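Local atomic coordinates of hemoglobin component VII (Tokunagayusurika akamusi, PDB entry 1X46), a protein that binds heme and probably carries or stores oxygen in a midge larva. Residues 92-97 with 145-150; 113-117 with 135-139. One frame throughout, in Å; residues are numbered along the deposited sequence.

From the N terminus the chain passes through five helices before helix 85-100, which carries His99, the axial ligand of the heme iron; helices 106-123 and 129-146 follow. Residues 113-117 of helix 106-123 pair with residues 135-139 of helix 129-146, so contact 2 closes a short loop of 17 intervening residues, a helical hairpin. The chain then runs on to its C terminus, where residues 145-150 return to residues 92-97 and contact 1 closes a wider loop of 47 residues that encloses the first. Both contacts use helix 129-146, contact 1 at its C-terminal end. Their centres are about 16 Å apart and their nearest atoms about 6 Å, so they do not touch.

Contact 1. Residues 92-97 with 145-150. With HEM (protoporphyrin IX containing Fe), chain B.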
loop_
_atom_site.group_PDB
_atom_site.type_symbol
_atom_site.label_atom_id
_atom_site.label_comp_id
_atom_site.label_asym_id
_atom_site.label_seq_id
_atom_site.Cartn_x
_atom_site.Cartn_y
_atom_site.Cartn_z
ATOM N N LEU A 92 -4.706 3.262 10.011
ATOM C CA LEU A 92 -3.584 2.326 9.961
ATOM C C LEU A 92 -3.736 1.212 10.980
ATOM O O LEU A 92 -3.515 0.031 10.657
ATOM C CB LEU A 92 -2.249 3.049 10.172
ATOM C CG LEU A 92 -1.905 4.125 9.136
ATOM C CD1 LEU A 92 -0.662 4.933 9.558
ATOM C CD2 LEU A 92 -1.815 3.599 7.687
ATOM N N LYS A 93 -4.122 1.560 12.213
ATOM C CA LYS A 93 -4.255 0.555 13.266
ATOM C C LYS A 93 -5.329 -0.468 12.917
ATOM O O LYS A 93 -5.148 -1.692 13.142
ATOM C CB LYS A 93 -4.588 1.207 14.603
ATOM C CG LYS A 93 -3.377 1.659 15.318
ATOM C CD LYS A 93 -3.753 2.385 16.599
ATOM C CE LYS A 93 -2.643 3.342 16.987
ATOM N NZ LYS A 93 -3.022 4.101 18.216
ATOM N N GLN A 94 -6.455 0.020 12.401
ATOM C CA GLN A 94 -7.513 -0.898 12.019
ATOM C C GLN A 94 -7.080 -1.879 10.926
ATOM O O GLN A 94 -7.447 -3.044 10.956
ATOM C CB GLN A 94 -8.752 -0.138 11.569
ATOM C CG GLN A 94 -9.986 -1.035 11.443
ATOM C CD GLN A 94 -10.440 -1.635 12.758
ATOM O OE1 GLN A 94 -10.690 -0.913 13.723
ATOM N NE2 GLN A 94 -10.497 -2.964 12.818
ATOM N N GLN A 95 -6.281 -1.408 9.983
ATOM C CA GLN A 95 -5.759 -2.309 8.941
ATOM C C GLN A 95 -4.821 -3.347 9.533
ATOM O O GLN A 95 -4.854 -4.503 9.138
ATOM C CB GLN A 95 -5.074 -1.542 7.800
ATOM C CG GLN A 95 -6.041 -0.666 6.970
ATOM C CD GLN A 95 -7.153 -1.487 6.358
ATOM O OE1 GLN A 95 -6.896 -2.546 5.781
ATOM N NE2 GLN A 95 -8.395 -1.045 6.529
ATOM N N GLY A 96 -4.030 -2.957 10.528
ATOM C CA GLY A 96 -3.172 -3.912 11.213
ATOM C C GLY A 96 -4.005 -4.955 11.963
ATOM O O GLY A 96 -3.723 -6.142 11.876
ATOM N N ILE A 97 -5.017 -4.500 12.715
ATOM C CA ILE A 97 -5.910 -5.415 13.437
ATOM C C ILE A 97 -6.576 -6.390 12.462
ATOM O O ILE A 97 -6.610 -7.613 12.690
ATOM C CB ILE A 97 -6.979 -4.603 14.215
ATOM C CG1 ILE A 97 -6.339 -3.880 15.406
ATOM C CG2 ILE A 97 -8.104 -5.518 14.728
ATOM C CD1 ILE A 97 -7.111 -2.650 15.853
ATOM N N VAL A 145 2.999 1.835 13.285
ATOM C CA VAL A 145 1.676 1.673 13.864
ATOM C C VAL A 145 1.068 0.323 13.509
ATOM O O VAL A 145 0.377 -0.280 14.318
ATOM C CB VAL A 145 0.756 2.835 13.412
ATOM C CG1 VAL A 145 -0.688 2.572 13.773
ATOM C CG2 VAL A 145 1.242 4.143 14.020
ATOM N N VAL A 146 1.336 -0.149 12.288
ATOM C CA VAL A 146 0.756 -1.416 11.828
ATOM C C VAL A 146 1.463 -2.649 12.405
ATOM O O VAL A 146 0.802 -3.576 12.850
ATOM C CB VAL A 146 0.702 -1.476 10.278
ATOM C CG1 VAL A 146 0.391 -2.892 9.731
ATOM C CG2 VAL A 146 -0.295 -0.481 9.756
ATOM N N PHE A 147 2.791 -2.671 12.409
ATOM C CA PHE A 147 3.539 -3.852 12.874
ATOM C C PHE A 147 3.185 -4.311 14.299
ATOM O O PHE A 147 3.009 -5.509 14.495
ATOM C CB PHE A 147 5.066 -3.719 12.702
ATOM C CG PHE A 147 5.555 -3.820 11.259
ATOM C CD1 PHE A 147 4.675 -3.902 10.169
ATOM C CD2 PHE A 147 6.924 -3.788 11.010
ATOM C CE1 PHE A 147 5.182 -3.974 8.854
ATOM C CE2 PHE A 147 7.433 -3.845 9.705
ATOM C CZ PHE A 147 6.551 -3.940 8.634
ATOM N N PRO A 148 3.040 -3.400 15.261
ATOM C CA PRO A 148 2.622 -3.807 16.623
ATOM C C PRO A 148 1.247 -4.452 16.686
ATOM O O PRO A 148 0.960 -5.131 17.693
ATOM C CB PRO A 148 2.605 -2.480 17.391
ATOM C CG PRO A 148 3.551 -1.579 16.636
ATOM C CD PRO A 148 3.281 -1.946 15.189
ATOM N N GLU A 149 0.421 -4.305 15.642
ATOM C CA GLU A 149 -0.894 -4.932 15.622
ATOM C C GLU A 149 -0.869 -6.301 14.975
ATOM O O GLU A 149 -1.875 -7.000 14.995
ATOM C CB GLU A 149 -1.912 -4.070 14.854
ATOM C CG GLU A 149 -2.097 -2.646 15.337
ATOM C CD GLU A 149 -2.654 -2.560 16.749
ATOM O OE1 GLU A 149 -3.277 -3.532 17.254
ATOM O OE2 GLU A 149 -2.457 -1.492 17.366
ATOM N N LEU A 150 0.259 -6.700 14.391
ATOM C CA LEU A 150 0.300 -7.970 13.672
ATOM C C LEU A 150 0.721 -9.130 14.558
ATOM O O LEU A 150 0.433 -10.264 14.196
ATOM C CB LEU A 150 1.229 -7.891 12.453
ATOM C CG LEU A 150 0.926 -6.828 11.391
ATOM C CD1 LEU A 150 2.035 -6.835 10.342
ATOM C CD2 LEU A 150 -0.454 -7.058 10.764
ATOM O OXT LEU A 150 1.352 -8.956 15.604
HETATM C CHA HEM B . -8.463 -7.857 2.815
HETATM C CHB HEM B . -6.477 -3.439 2.592
HETATM C CHC HEM B . -2.079 -5.454 2.366
HETATM C CHD HEM B . -4.032 -9.867 2.569
HETATM C C1A HEM B . -8.302 -6.505 2.708
HETATM C C2A HEM B . -9.385 -5.548 2.639
HETATM C C3A HEM B . -8.821 -4.347 2.575
HETATM C C4A HEM B . -7.392 -4.470 2.655
HETATM C CMA HEM B . -9.575 -3.001 2.488
HETATM C CAA HEM B . -10.903 -5.902 2.535
HETATM C CBA HEM B . -11.597 -6.321 3.847
HETATM C CGA HEM B . -11.639 -5.161 4.812
HETATM O O1A HEM B . -11.108 -5.290 5.934
HETATM O O2A HEM B . -12.207 -4.087 4.464
HETATM C C1B HEM B . -5.123 -3.585 2.459
HETATM C C2B HEM B . -4.143 -2.535 2.306
HETATM C C3B HEM B . -2.916 -3.101 2.242
HETATM C C4B HEM B . -3.112 -4.532 2.381
HETATM C CMB HEM B . -4.509 -1.029 2.210
HETATM C CAB HEM B . -1.506 -2.491 2.070
HETATM C CBB HEM B . -1.239 -1.185 2.083
HETATM C C1C HEM B . -2.201 -6.814 2.394
HETATM C C2C HEM B . -1.125 -7.800 2.341
HETATM C C3C HEM B . -1.668 -9.015 2.363
HETATM C C4C HEM B . -3.105 -8.857 2.479
HETATM C CMC HEM B . 0.383 -7.454 2.272
HETATM C CAC HEM B . -0.930 -10.379 2.330
HETATM C C1D HEM B . -5.383 -9.713 2.707
HETATM C C2D HEM B . -6.308 -10.811 2.814
HETATM C C3D HEM B . -7.669 -10.190 2.899
HETATM C C4D HEM B . -7.436 -8.770 2.789
HETATM C CMD HEM B . -5.951 -12.311 2.840
HETATM C CAD HEM B . -9.013 -10.951 3.026
HETATM C CBD HEM B . -9.497 -11.425 1.660
HETATM C CGD HEM B . -10.744 -12.276 1.810
HETATM O O1D HEM B . -11.443 -12.167 2.842
HETATM O O2D HEM B . -11.021 -13.088 0.896
HETATM N NA HEM B . -7.108 -5.819 2.728
HETATM N NB HEM B . -4.452 -4.812 2.477
HETATM N NC HEM B . -3.403 -7.492 2.492
HETATM N ND HEM B . -6.076 -8.495 2.719
HETATM FE FE HEM B . -5.259 -6.653 2.611
HETATM O O HOH W 1 -5.280 -6.784 0.535
#
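The absence of a side chain at Gly96 permits an unusually close approach: Gly96 CA lies 4.7 Å from Val146 CA, and an ideal CB on Gly96 would fall 2.8 Å from Glu149 CB, a clash. The CB of Glu149 instead packs on the bare backbone, 3.7 Å from Gly96 C, while Val146 CG1 lies 4.0 Å from Gly96 CA. No hydrogen bond crosses the interface. Leu92 CB meets Val145 CG1 at 4.0 Å and Val146 CG2 at 4.1 Å; Lys93 contributes its aliphatic chain, CG being 3.2 Å from Val145 CG1. Residues 147-149 form a 3-10 segment, with Glu149 N bonded to Val146 O at 2.9 Å, and Leu150 CD2 lies 3.6 Å from Gly96 O. On another side of helix 85-100, Gln95 OE1 is 3.3 Å from heme CHB, and Gln95 O accepts a hydrogen bond from ND1 of His99, the residue that binds the heme iron axially. This is the globin fold's packing of the C-terminal H helix against the proximal F helix.

Contact 2. Residues 113-117 with 135-139; sequences ETALE and WDSAF
Two helical segments form part of the G-H helix hairpin of the globin fold: residues 113-117 on helix 106-123 and residues 135-139 on helix 129-146. Both are regular alpha helix, with Glu117 N bonded to Glu113 O and Phe139 N to Trp135 O, each at 2.8 Å. The local axes run nearly antiparallel at 156° and approach no closer than 11.8 Å, a wide separation filled by large side chains. In the register, Glu113 CA lies 7.6 Å from Phe139 CA and Glu117 CA 8.2 Å from Trp135 CA.

The apolar contacts centre on Leu116 (chi1 t, chi2 p), whose CD2 lies 3.9 Å from Trp135 CZ3 and 4.1 Å from Phe139 CZ, at the edge of the phenyl ring. Trp135 and Phe139 both take chi1 m, with chi2 of 93° and -74°. Glu113, extended with chi1 and chi2 t, lays its CG over the Phe139 face in a CH-pi contact, 3.8 Å from the ring centroid and 16° off its normal. Phe139 also comes within about 5 Å of the heme, placing this packing beside the heme pocket.

The polar side gathers three carboxylates. Asp136 OD1 lies 3.0 Å from Glu117 OE2 and 3.4 Å from Glu113 OE2; these are close like charges, without a hydrogen bond. Lys132 offsets the charge through a salt bridge to Asp136 OD2, and Tyr143 OH is hydrogen-bonded to Glu113 OE1. Trp135 NE1 is hydrogen-bonded to Ser18 OG, linking the hairpin to helix 9-20. A water sits between the segments, 3.0 Å from Glu113 OE2 and 2.9 Å from Asp136 O.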
loop_
_atom_site.group_PDB
_atom_site.type_symbol
_atom_site.label_atom_id
_atom_site.label_comp_id
_atom_site.label_asym_id
_atom_site.label_seq_id
_atom_site.Cartn_x
_atom_site.Cartn_y
_atom_site.Cartn_z
ATOM N N GLU A 113 5.095 -3.270 -0.251
ATOM C CA GLU A 113 5.900 -2.074 -0.500
ATOM C C GLU A 113 6.877 -2.273 -1.674
ATOM O O GLU A 113 6.991 -1.423 -2.539
ATOM C CB GLU A 113 6.641 -1.669 0.779
ATOM C CG GLU A 113 7.700 -0.591 0.575
ATOM C CD GLU A 113 8.563 -0.309 1.813
ATOM O OE1 GLU A 113 8.541 -1.071 2.774
ATOM O OE2 GLU A 113 9.341 0.680 1.755
ATOM N N THR A 114 7.610 -3.385 -1.659
ATOM C CA THR A 114 8.563 -3.677 -2.719
ATOM C C THR A 114 7.920 -3.689 -4.100
ATOM O O THR A 114 8.426 -3.038 -5.045
ATOM C CB THR A 114 9.258 -5.007 -2.416
ATOM O OG1 THR A 114 10.058 -4.838 -1.219
ATOM C CG2 THR A 114 10.246 -5.370 -3.537
ATOM N N ALA A 115 6.767 -4.361 -4.186
ATOM C CA ALA A 115 6.059 -4.383 -5.453
ATOM C C ALA A 115 5.554 -2.998 -5.867
ATOM O O ALA A 115 5.661 -2.657 -7.033
ATOM C CB ALA A 115 4.906 -5.381 -5.429
ATOM N N LEU A 116 4.987 -2.227 -4.925
ATOM C CA LEU A 116 4.503 -0.884 -5.231
ATOM C C LEU A 116 5.651 0.013 -5.681
ATOM O O LEU A 116 5.472 0.855 -6.562
ATOM C CB LEU A 116 3.783 -0.271 -4.017
ATOM C CG LEU A 116 2.962 0.997 -4.350
ATOM C CD1 LEU A 116 1.760 0.636 -5.172
ATOM C CD2 LEU A 116 2.467 1.734 -3.099
ATOM N N GLU A 117 6.835 -0.111 -5.042
ATOM C CA GLU A 117 7.996 0.678 -5.435
ATOM C C GLU A 117 8.367 0.418 -6.891
ATOM O O GLU A 117 8.647 1.368 -7.668
ATOM C CB GLU A 117 9.219 0.416 -4.543
ATOM C CG GLU A 117 9.090 0.879 -3.111
ATOM C CD GLU A 117 10.214 0.352 -2.224
ATOM O OE1 GLU A 117 10.723 -0.764 -2.470
ATOM O OE2 GLU A 117 10.591 1.059 -1.265
ATOM N N TRP A 135 8.612 7.797 -0.156
ATOM C CA TRP A 135 7.789 6.625 0.142
ATOM C C TRP A 135 8.345 5.739 1.265
ATOM O O TRP A 135 7.575 5.186 2.052
ATOM C CB TRP A 135 7.566 5.788 -1.112
ATOM C CG TRP A 135 6.565 6.352 -2.035
ATOM C CD1 TRP A 135 6.789 7.175 -3.097
ATOM C CD2 TRP A 135 5.152 6.098 -2.017
ATOM N NE1 TRP A 135 5.604 7.468 -3.737
ATOM C CE2 TRP A 135 4.579 6.818 -3.101
ATOM C CE3 TRP A 135 4.311 5.320 -1.213
ATOM C CZ2 TRP A 135 3.199 6.795 -3.386
ATOM C CZ3 TRP A 135 2.931 5.299 -1.493
ATOM C CH2 TRP A 135 2.388 6.030 -2.570
ATOM N N ASP A 136 9.674 5.628 1.347
ATOM C CA ASP A 136 10.315 4.839 2.404
ATOM C C ASP A 136 9.912 5.427 3.756
ATOM O O ASP A 136 9.605 4.679 4.682
ATOM C CB ASP A 136 11.851 4.875 2.224
ATOM C CG ASP A 136 12.363 3.827 1.240
ATOM O OD1 ASP A 136 11.574 3.005 0.760
ATOM O OD2 ASP A 136 13.554 3.722 0.922
ATOM N N SER A 137 9.910 6.760 3.841
ATOM C CA SER A 137 9.575 7.453 5.100
ATOM C C SER A 137 8.111 7.243 5.462
ATOM O O SER A 137 7.789 7.067 6.644
ATOM C CB SER A 137 9.899 8.947 5.008
ATOM O OG SER A 137 11.301 9.122 4.870
ATOM N N ALA A 138 7.241 7.281 4.454
ATOM C CA ALA A 138 5.820 7.032 4.651
ATOM C C ALA A 138 5.565 5.597 5.130
ATOM O O ALA A 138 4.843 5.359 6.098
ATOM C CB ALA A 138 5.065 7.309 3.366
ATOM N N PHE A 139 6.175 4.636 4.452
ATOM C CA PHE A 139 6.053 3.248 4.882
ATOM C C PHE A 139 6.610 2.992 6.281
ATOM O O PHE A 139 6.008 2.250 7.046
ATOM C CB PHE A 139 6.668 2.282 3.858
ATOM C CG PHE A 139 5.729 1.917 2.738
ATOM C CD1 PHE A 139 4.673 1.050 2.977
ATOM C CD2 PHE A 139 5.889 2.429 1.467
ATOM C CE1 PHE A 139 3.769 0.688 1.938
ATOM C CE2 PHE A 139 4.993 2.072 0.444
ATOM C CZ PHE A 139 3.952 1.212 0.695
HETATM O O HOH W 2 10.263 1.856 4.340
#